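Local coordinates for protein acyl-coenzyme A oxidase (Caenorhabditis elegans, PDB 5K3J) that catalyses the FAD-dependent desaturation that is the first step of peroxisomal beta-oxidation of ascaroside-CoA pheromone precursors with a five-carbon omega side chain, yielding hydrogen peroxide, at residues Pro62-Arg66 against Glu67-Thr71; Val70-Gly73 against Thr74-Ser78; Met241-Ala245 against Ala246-Tyr250; Val420-Gly423 against Ile424-Gly428. All coordinates share one frame; numbering follows the deposited sequence.

Contact 1. Residues Pro62-Arg66 against Glu67-Thr71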
loop_
_atom_site.group_PDB
_atom_site.type_symbol
_atom_site.label_atom_id
_atom_site.label_comp_id
_atom_site.label_asym_id
_atom_site.label_seq_id
_atom_site.Cartn_x
_atom_site.Cartn_y
_atom_site.Cartn_z
ATOM N N PRO A 62 -6.667 4.053 16.913
ATOM C CA PRO A 62 -7.591 3.914 15.781
ATOM C C PRO A 62 -8.985 4.499 16.025
ATOM O O PRO A 62 -9.630 4.908 15.060
ATOM C CB PRO A 62 -7.676 2.403 15.596
ATOM C CG PRO A 62 -6.355 1.920 16.025
ATOM C CD PRO A 62 -5.953 2.790 17.180
ATOM N N PHE A 63 -9.432 4.554 17.277
ATOM C CA PHE A 63 -10.784 5.027 17.581
ATOM C C PHE A 63 -10.936 6.543 17.426
ATOM O O PHE A 63 -12.049 7.070 17.468
ATOM C CB PHE A 63 -11.191 4.634 19.006
ATOM C CG PHE A 63 -11.247 3.149 19.246
ATOM C CD1 PHE A 63 -11.165 2.249 18.195
ATOM C CD2 PHE A 63 -11.390 2.655 20.529
ATOM C CE1 PHE A 63 -11.217 0.885 18.423
ATOM C CE2 PHE A 63 -11.441 1.295 20.762
ATOM C CZ PHE A 63 -11.352 0.407 19.705
ATOM N N LEU A 64 -9.821 7.240 17.236
ATOM C CA LEU A 64 -9.814 8.700 17.275
ATOM C C LEU A 64 -10.160 9.349 15.942
ATOM O O LEU A 64 -9.679 8.929 14.887
ATOM C CB LEU A 64 -8.446 9.197 17.740
ATOM C CG LEU A 64 -8.095 8.855 19.184
ATOM C CD1 LEU A 64 -6.623 9.143 19.444
ATOM C CD2 LEU A 64 -8.988 9.642 20.129
ATOM N N THR A 65 -11.001 10.380 16.002
ATOM C CA THR A 65 -11.296 11.202 14.838
ATOM C C THR A 65 -10.061 12.016 14.489
ATOM O O THR A 65 -9.098 12.046 15.255
ATOM C CB THR A 65 -12.489 12.153 15.078
ATOM O OG1 THR A 65 -12.075 13.258 15.891
ATOM C CG2 THR A 65 -13.621 11.425 15.764
ATOM N N ARG A 66 -10.095 12.684 13.343
ATOM C CA ARG A 66 -8.929 13.410 12.853
ATOM C C ARG A 66 -8.576 14.583 13.771
ATOM O O ARG A 66 -7.400 14.830 14.042
ATOM C CB ARG A 66 -9.173 13.899 11.425
ATOM C CG ARG A 66 -7.968 13.769 10.510
ATOM C CD ARG A 66 -7.009 14.927 10.687
ATOM N NE ARG A 66 -7.222 15.966 9.685
ATOM C CZ ARG A 66 -6.334 16.909 9.387
ATOM N NH1 ARG A 66 -5.162 16.942 10.010
ATOM N NH2 ARG A 66 -6.610 17.815 8.459
ATOM N N GLU A 67 -9.594 15.289 14.259
ATOM C CA GLU A 67 -9.387 16.402 15.182
ATOM C C GLU A 67 -8.916 15.902 16.543
ATOM O O GLU A 67 -8.029 16.498 17.153
ATOM C CB GLU A 67 -10.665 17.228 15.340
ATOM C CG GLU A 67 -10.555 18.364 16.354
ATOM C CD GLU A 67 -11.441 19.552 16.009
ATOM O OE1 GLU A 67 -12.552 19.341 15.474
ATOM O OE2 GLU A 67 -11.018 20.702 16.262
ATOM N N GLU A 68 -9.502 14.803 17.012
ATOM C CA GLU A 68 -9.090 14.202 18.281
ATOM C C GLU A 68 -7.651 13.687 18.214
ATOM O O GLU A 68 -6.984 13.567 19.244
ATOM C CB GLU A 68 -10.034 13.064 18.676
ATOM C CG GLU A 68 -11.456 13.511 19.005
ATOM C CD GLU A 68 -12.397 12.345 19.281
ATOM O OE1 GLU A 68 -12.020 11.195 18.973
ATOM O OE2 GLU A 68 -13.509 12.579 19.808
ATOM N N LYS A 69 -7.182 13.385 17.004
ATOM C CA LYS A 69 -5.805 12.939 16.795
ATOM C C LYS A 69 -4.818 14.098 16.935
ATOM O O LYS A 69 -3.768 13.948 17.562
ATOM C CB LYS A 69 -5.655 12.277 15.422
ATOM C CG LYS A 69 -6.034 10.799 15.397
ATOM C CD LYS A 69 -6.160 10.284 13.972
ATOM C CE LYS A 69 -6.470 8.793 13.936
ATOM N NZ LYS A 69 -5.425 7.978 14.629
ATOM N N VAL A 70 -5.157 15.244 16.346
ATOM C CA VAL A 70 -4.367 16.463 16.506
ATOM C C VAL A 70 -4.299 16.853 17.976
ATOM O O VAL A 70 -3.226 17.170 18.500
ATOM C CB VAL A 70 -4.952 17.637 15.698
ATOM C CG1 VAL A 70 -4.151 18.903 15.953
ATOM C CG2 VAL A 70 -4.967 17.308 14.221
ATOM N N THR A 71 -5.456 16.821 18.630
ATOM C CA THR A 71 -5.560 17.104 20.055
ATOM C C THR A 71 -4.649 16.204 20.880
ATOM O O THR A 71 -3.944 16.666 21.776
ATOM C CB THR A 71 -7.010 16.928 20.559
ATOM O OG1 THR A 71 -7.872 17.861 19.891
ATOM C CG2 THR A 71 -7.086 17.166 22.060
#

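Contact 2. Residues Val70-Gly73 against Thr74-Ser78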
loop_
_atom_site.group_PDB
_atom_site.type_symbol
_atom_site.label_atom_id
_atom_site.label_comp_id
_atom_site.label_asym_id
_atom_site.label_seq_id
_atom_site.Cartn_x
_atom_site.Cartn_y
_atom_site.Cartn_z
ATOM N N VAL A 70 -5.157 15.244 16.346
ATOM C CA VAL A 70 -4.367 16.463 16.506
ATOM C C VAL A 70 -4.299 16.853 17.976
ATOM O O VAL A 70 -3.226 17.170 18.500
ATOM C CB VAL A 70 -4.952 17.637 15.698
ATOM C CG1 VAL A 70 -4.151 18.903 15.953
ATOM C CG2 VAL A 70 -4.967 17.308 14.221
ATOM N N THR A 71 -5.456 16.821 18.630
ATOM C CA THR A 71 -5.560 17.104 20.055
ATOM C C THR A 71 -4.649 16.204 20.880
ATOM O O THR A 71 -3.944 16.666 21.776
ATOM C CB THR A 71 -7.010 16.928 20.559
ATOM O OG1 THR A 71 -7.872 17.861 19.891
ATOM C CG2 THR A 71 -7.086 17.166 22.060
ATOM N N GLU A 72 -4.655 14.919 20.555
ATOM C CA GLU A 72 -3.921 13.930 21.335
ATOM C C GLU A 72 -2.412 14.029 21.141
ATOM O O GLU A 72 -1.644 13.812 22.079
ATOM C CB GLU A 72 -4.410 12.522 20.983
ATOM C CG GLU A 72 -3.595 11.381 21.569
ATOM C CD GLU A 72 -3.706 11.248 23.083
ATOM O OE1 GLU A 72 -4.355 12.088 23.743
ATOM O OE2 GLU A 72 -3.133 10.277 23.618
ATOM N N GLY A 73 -1.990 14.354 19.925
ATOM C CA GLY A 73 -0.585 14.591 19.657
ATOM C C GLY A 73 -0.120 15.825 20.406
ATOM O O GLY A 73 1.019 15.899 20.856
ATOM N N THR A 74 -1.021 16.792 20.546
ATOM C CA THR A 74 -0.727 18.042 21.245
ATOM C C THR A 74 -0.776 17.852 22.762
ATOM O O THR A 74 0.051 18.412 23.494
ATOM C CB THR A 74 -1.713 19.151 20.831
ATOM O OG1 THR A 74 -1.447 19.544 19.481
ATOM C CG2 THR A 74 -1.576 20.360 21.730
ATOM N N ARG A 75 -1.748 17.067 23.228
ATOM C CA ARG A 75 -1.837 16.715 24.641
ATOM C C ARG A 75 -0.554 16.011 25.077
ATOM O O ARG A 75 0.091 16.424 26.042
ATOM C CB ARG A 75 -3.045 15.812 24.921
ATOM C CG ARG A 75 -3.178 15.406 26.392
ATOM C CD ARG A 75 -4.245 14.346 26.605
ATOM N NE ARG A 75 -3.765 13.007 26.280
ATOM C CZ ARG A 75 -3.074 12.245 27.120
ATOM N NH1 ARG A 75 -2.772 12.690 28.332
ATOM N NH2 ARG A 75 -2.684 11.036 26.750
ATOM N N LYS A 76 -0.174 14.972 24.338
ATOM C CA LYS A 76 0.926 14.107 24.734
ATOM C C LYS A 76 2.285 14.796 24.602
ATOM O O LYS A 76 3.196 14.511 25.375
ATOM C CB LYS A 76 0.900 12.822 23.909
ATOM C CG LYS A 76 1.484 11.619 24.636
ATOM C CD LYS A 76 0.476 10.999 25.596
ATOM C CE LYS A 76 -0.371 9.929 24.929
ATOM N NZ LYS A 76 0.480 8.784 24.527
ATOM N N ILE A 77 2.421 15.709 23.642
ATOM C CA ILE A 77 3.704 16.383 23.410
ATOM C C ILE A 77 3.973 17.465 24.459
ATOM O O ILE A 77 5.128 17.764 24.775
ATOM C CB ILE A 77 3.777 17.014 21.992
ATOM C CG1 ILE A 77 5.230 17.216 21.555
ATOM C CG2 ILE A 77 3.011 18.321 21.932
ATOM C CD1 ILE A 77 6.050 15.941 21.578
ATOM N N SER A 78 2.906 18.039 25.012
ATOM C CA SER A 78 3.052 19.069 26.030
ATOM C C SER A 78 3.364 18.434 27.373
ATOM O O SER A 78 4.112 18.990 28.174
ATOM C CB SER A 78 1.787 19.925 26.127
ATOM O OG SER A 78 0.719 19.201 26.716
#

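Contact 3. Residues Met241-Ala245 against Ala246-Tyr250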
loop_
_atom_site.group_PDB
_atom_site.type_symbol
_atom_site.label_atom_id
_atom_site.label_comp_id
_atom_site.label_asym_id
_atom_site.label_seq_id
_atom_site.Cartn_x
_atom_site.Cartn_y
_atom_site.Cartn_z
ATOM N N MET A 241 -3.600 10.518 3.472
ATOM C CA MET A 241 -3.520 9.058 3.468
ATOM C C MET A 241 -3.195 8.554 4.869
ATOM O O MET A 241 -3.760 7.568 5.342
ATOM C CB MET A 241 -2.468 8.570 2.467
ATOM C CG MET A 241 -2.238 7.068 2.522
ATOM S SD MET A 241 -1.092 6.456 1.271
ATOM C CE MET A 241 -1.428 4.697 1.337
ATOM N N ASN A 242 -2.285 9.260 5.529
ATOM C CA ASN A 242 -2.007 9.042 6.937
ATOM C C ASN A 242 -1.328 10.269 7.523
ATOM O O ASN A 242 -1.372 11.344 6.925
ATOM C CB ASN A 242 -1.141 7.803 7.142
ATOM C CG ASN A 242 -1.480 7.072 8.421
ATOM O OD1 ASN A 242 -1.198 7.551 9.520
ATOM N ND2 ASN A 242 -2.097 5.907 8.286
ATOM N N PHE A 243 -0.696 10.097 8.683
ATOM C CA PHE A 243 0.015 11.178 9.357
ATOM C C PHE A 243 -0.963 12.285 9.748
ATOM O O PHE A 243 -0.615 13.464 9.733
ATOM C CB PHE A 243 1.132 11.725 8.459
ATOM C CG PHE A 243 2.250 12.398 9.207
ATOM C CD1 PHE A 243 2.925 11.728 10.212
ATOM C CD2 PHE A 243 2.650 13.684 8.882
ATOM C CE1 PHE A 243 3.955 12.333 10.900
ATOM C CE2 PHE A 243 3.687 14.295 9.563
ATOM C CZ PHE A 243 4.341 13.618 10.574
ATOM N N ASN A 244 -2.183 11.896 10.115
ATOM C CA ASN A 244 -3.269 12.855 10.321
ATOM C C ASN A 244 -3.385 13.440 11.732
ATOM O O ASN A 244 -4.297 14.219 12.008
ATOM C CB ASN A 244 -4.606 12.211 9.937
ATOM C CG ASN A 244 -4.731 11.973 8.446
ATOM O OD1 ASN A 244 -4.847 12.919 7.665
ATOM N ND2 ASN A 244 -4.719 10.708 8.043
ATOM N N ALA A 245 -2.479 13.071 12.629
ATOM C CA ALA A 245 -2.436 13.728 13.928
ATOM C C ALA A 245 -1.585 14.982 13.792
ATOM O O ALA A 245 -1.586 15.855 14.658
ATOM C CB ALA A 245 -1.887 12.800 15.002
ATOM N N ALA A 246 -0.867 15.061 12.679
ATOM C CA ALA A 246 -0.082 16.237 12.342
ATOM C C ALA A 246 -0.905 17.208 11.504
ATOM O O ALA A 246 -1.851 16.811 10.827
ATOM C CB ALA A 246 1.181 15.831 11.602
ATOM N N ASP A 247 -0.550 18.484 11.558
ATOM C CA ASP A 247 -1.174 19.459 10.680
ATOM C C ASP A 247 -0.166 19.897 9.628
ATOM O O ASP A 247 0.780 20.627 9.910
ATOM C CB ASP A 247 -1.717 20.659 11.470
ATOM C CG ASP A 247 -0.643 21.374 12.269
ATOM O OD1 ASP A 247 -0.234 20.845 13.323
ATOM O OD2 ASP A 247 -0.211 22.467 11.841
ATOM N N ASN A 248 -0.350 19.405 8.412
ATOM C CA ASN A 248 0.439 19.882 7.292
ATOM C C ASN A 248 -0.313 21.034 6.645
ATOM O O ASN A 248 -1.488 20.904 6.308
ATOM C CB ASN A 248 0.713 18.745 6.312
ATOM C CG ASN A 248 1.441 17.588 6.964
ATOM O OD1 ASN A 248 0.839 16.778 7.666
ATOM N ND2 ASN A 248 2.746 17.509 6.740
ATOM N N GLY A 249 0.356 22.169 6.488
ATOM C CA GLY A 249 -0.352 23.378 6.124
ATOM C C GLY A 249 0.078 24.071 4.849
ATOM O O GLY A 249 0.985 23.627 4.148
ATOM N N TYR A 250 -0.600 25.170 4.543
ATOM C CA TYR A 250 -0.196 26.023 3.438
ATOM C C TYR A 250 0.121 27.420 3.960
ATOM O O TYR A 250 -0.367 27.817 5.021
ATOM C CB TYR A 250 -1.277 26.069 2.351
ATOM C CG TYR A 250 -2.613 26.622 2.788
ATOM C CD1 TYR A 250 -2.867 27.991 2.773
ATOM C CD2 TYR A 250 -3.630 25.774 3.197
ATOM C CE1 TYR A 250 -4.096 28.494 3.169
ATOM C CE2 TYR A 250 -4.858 26.267 3.593
ATOM C CZ TYR A 250 -5.089 27.622 3.579
ATOM O OH TYR A 250 -6.318 28.100 3.976
#

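Contact 4. Residues Val420-Gly423 against Ile424-Gly428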
loop_
_atom_site.group_PDB
_atom_site.type_symbol
_atom_site.label_atom_id
_atom_site.label_comp_id
_atom_site.label_asym_id
_atom_site.label_seq_id
_atom_site.Cartn_x
_atom_site.Cartn_y
_atom_site.Cartn_z
ATOM N N VAL A 420 -1.656 1.412 9.524
ATOM C CA VAL A 420 -1.139 2.702 9.978
ATOM C C VAL A 420 0.338 2.842 9.634
ATOM O O VAL A 420 0.743 3.801 8.969
ATOM C CB VAL A 420 -1.300 2.889 11.495
ATOM C CG1 VAL A 420 -0.498 4.107 11.973
ATOM C CG2 VAL A 420 -2.768 3.004 11.874
ATOM N N VAL A 421 1.124 1.880 10.109
ATOM C CA VAL A 421 2.550 1.805 9.839
ATOM C C VAL A 421 2.836 1.853 8.350
ATOM O O VAL A 421 3.818 2.462 7.916
ATOM C CB VAL A 421 3.156 0.518 10.440
ATOM C CG1 VAL A 421 4.641 0.417 10.112
ATOM C CG2 VAL A 421 2.933 0.487 11.939
ATOM N N TYR A 422 1.974 1.223 7.564
ATOM C CA TYR A 422 2.152 1.280 6.127
ATOM C C TYR A 422 1.909 2.700 5.641
ATOM O O TYR A 422 2.754 3.280 4.959
ATOM C CB TYR A 422 1.214 0.334 5.391
ATOM C CG TYR A 422 1.352 0.478 3.900
ATOM C CD1 TYR A 422 2.466 -0.026 3.244
ATOM C CD2 TYR A 422 0.405 1.166 3.156
ATOM C CE1 TYR A 422 2.624 0.128 1.885
ATOM C CE2 TYR A 422 0.553 1.325 1.793
ATOM C CZ TYR A 422 1.668 0.803 1.163
ATOM O OH TYR A 422 1.843 0.946 -0.194
ATOM N N GLY A 423 0.758 3.266 6.007
ATOM C CA GLY A 423 0.396 4.615 5.592
ATOM C C GLY A 423 1.443 5.654 5.944
ATOM O O GLY A 423 1.746 6.541 5.150
ATOM N N ILE A 424 2.003 5.537 7.143
ATOM C CA ILE A 424 3.025 6.465 7.618
ATOM C C ILE A 424 4.320 6.375 6.803
ATOM O O ILE A 424 4.761 7.362 6.208
ATOM C CB ILE A 424 3.346 6.219 9.111
ATOM C CG1 ILE A 424 2.209 6.730 9.996
ATOM C CG2 ILE A 424 4.645 6.894 9.501
ATOM C CD1 ILE A 424 1.945 8.214 9.849
ATOM N N ALA A 425 4.913 5.187 6.765
ATOM C CA ALA A 425 6.227 5.000 6.160
ATOM C C ALA A 425 6.225 5.178 4.644
ATOM O O ALA A 425 7.180 5.716 4.082
ATOM C CB ALA A 425 6.766 3.629 6.518
ATOM N N ILE A 426 5.156 4.729 3.991
ATOM C CA ILE A 426 5.077 4.753 2.530
ATOM C C ILE A 426 5.186 6.176 1.994
ATOM O O ILE A 426 5.546 6.387 0.836
ATOM C CB ILE A 426 3.766 4.113 2.011
ATOM C CG1 ILE A 426 3.882 3.758 0.524
ATOM C CG2 ILE A 426 2.565 5.023 2.272
ATOM C CD1 ILE A 426 5.039 2.857 0.202
ATOM N N GLY A 427 4.886 7.155 2.843
ATOM C CA GLY A 427 5.099 8.550 2.503
ATOM C C GLY A 427 6.559 8.817 2.188
ATOM O O GLY A 427 6.893 9.756 1.464
ATOM N N GLY A 428 7.432 7.972 2.734
ATOM C CA GLY A 428 8.861 8.051 2.489
ATOM C C GLY A 428 9.237 7.877 1.031
ATOM O O GLY A 428 10.342 8.233 0.612
#

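Contact 1. Residues Pro62-Arg66 against Glu67-Thr71
With chi1 at 76°, OG1 of T65 sits between its own backbone N and carbonyl carbon, facing the first turn of the helix, while E68 sets CG anti to its carbonyl carbon (chi1 -66°) and runs on extended, which folds its carboxylate back over T65. The two residues form a capping box. T65 is the N-cap: its OG1 accepts from E68 N at 3.2 Å, and the return bond runs from T65 N to E68 OE1, also 3.2 Å and nearly straight at 168°, meeting the oxygen from above the carboxylate plane. CD2 of L64 packs on the same OE1 at 3.6 Å, and L64 CB lies 3.7 Å from K69 CG. With E68 cut back to alanine, T65 N is likely to lose this acceptor and CD2 of L64 the carboxylate it packs on, leaving the helix start less firmly fixed. The chain of K69 passes over T65 O, brings CE close to L64 O and ends in a salt bridge with E107. R66 leads off in a different direction, to a salt bridge with D236 at the end of strand 232-236. The cap joins the loop after helix 36-49 to the start of helix 66-82, with L639 of the second subunit packed on R66 and V70.

Contact 2. Residues Val70-Gly73 against Thr74-Ser78
E72 and R75 run alongside each other to the same side of the helix, carboxylate and guanidinium turned 29° apart, and the carboxylate meets the edge of the guanidinium, not a face. This is an i to i+3 salt bridge along one turn of the alpha-helix 66-82, in the N-terminal acyl-CoA oxidase region. The grip is side-on and two-pronged: R75 NE donates to E72 OE1 at 2.8 Å, almost perfectly straight at 177°, and NH2 gives a longer bond of 3.3 Å to OE2. Both oxygens are used on their syn sides, the donors somewhat out of the carboxylate plane but the oxygens close to that of the guanidinium. Bends of E72 at chi2 (69°) and of R75 at chi3 bring the two ends together, and the paired bonds limit rotation of either flat group. On the next residue, K76 folds its chain back so that CE lies beside E72 OE2. Its NZ remains 4.0 Å from that oxygen, beyond a salt bridge, and is taken up by D57 and the carbonyls of L55 and V103. E72 OE2 also accepts from I58 N, which ties the helix to the preceding loop, while Y651 of the second subunit packs on T74 and R75. V70 O takes two donors from T74, N at 3.0 Å and OG1 at 3.1 Å, reaching it from opposite faces of the carbonyl plane.

Contact 3. Residues Met241-Ala245 against Ala246-Tyr250
A type I beta turn runs from F243 to A246, closed by a weak 3.4 Å bond from A246 N to F243 O, after which the chain straightens into the strand that begins at N248. F243 enters the turn with positive phi (63°), and its N donates to OD1 of the preceding N242 at 2.7 Å. The main side-chain meeting is a CH-pi contact: CB of A246 lies over one face of the F243 ring, 3.9 Å from the centroid and displaced toward the rim, nearest to CE2 at 3.6 Å. The ring gets there because its CG stands opposite the backbone N (chi1 -156°), which swings it back over the turn. N248 approaches from another direction, its side chain at about a right angle to F243, with OD1 3.8 Å from CD2 and the amide plane turned 51° from the ring. That OD1 accepts from K240 NZ, which also bonds to the carbonyls of F243 and A246 and so ties the turn together; N248 ND2 donates to W187 O. F243 touches the bound ascaroside-CoA, and N248 lies close to the FAD: the turn leads into the central strand 248-253 of a three-stranded antiparallel sheet and forms part of the substrate pocket wall.

Contact 4. Residues Val420-Gly423 against Ile424-Gly428
V420 O accepts from I424 N at 2.8 Å, the first of three successive i to i+4 backbone bonds between 420-423 and 424-428, and its CG1 lies 4.3 Å from I424 CG1 in a loose apolar contact. V421 continues the series through its carbonyl to A425 N, with A425 CB resting 3.5 Å from the same oxygen. Y422 carries the main side-chain contact. A chi1 of 176° sets the ring trans to the backbone N and along the helix toward I426, whose CB stands over one face, 4.2 Å from the centroid and 16° off the normal, in a CH-pi contact offset toward the rim. I426 CG1 reaches the phenol end, 3.7 Å from CZ and 3.5 Å from OH. The hydroxyl is hydrogen-bonded to E401 of the second subunit, so the same side chain packs on I426 and bonds across the dimer interface. A leucine in place of Y422 would probably lose the ring face under I426 CB and leave E401 of the second subunit without its phenolic partner. G423 puts its carbonyl beside I426 CG2, and this oxygen also takes a hydrogen bond from Y412 OH of the second subunit. Around the helix, F303 of helix 287-315 packs on V421, I424 and A425, I400 of helix 379-405 touches V421 and Y422, and the loop bearing N242 and F243 lies against I424.

Overall arrangement
Contacts 1 and 2 follow one another on helix 66-82 and share V70 and T71, their centres 10 Å apart. Contact 3 comes next along the chain, in the approach to strand 248-253, and contact 4 last, on helix 418-426. Contact 3 is the middle piece and touches both helices: R66 and V70 pack on N244 and A245, and N242 and F243 meet G423 and I424. Contacts 2 and 4 do not touch, their centres about 20 Å apart. The series thus connects the N-terminal helical region, through the turn beside the substrate and flavin, to the C-alpha1 region, and every contact also meets the second subunit.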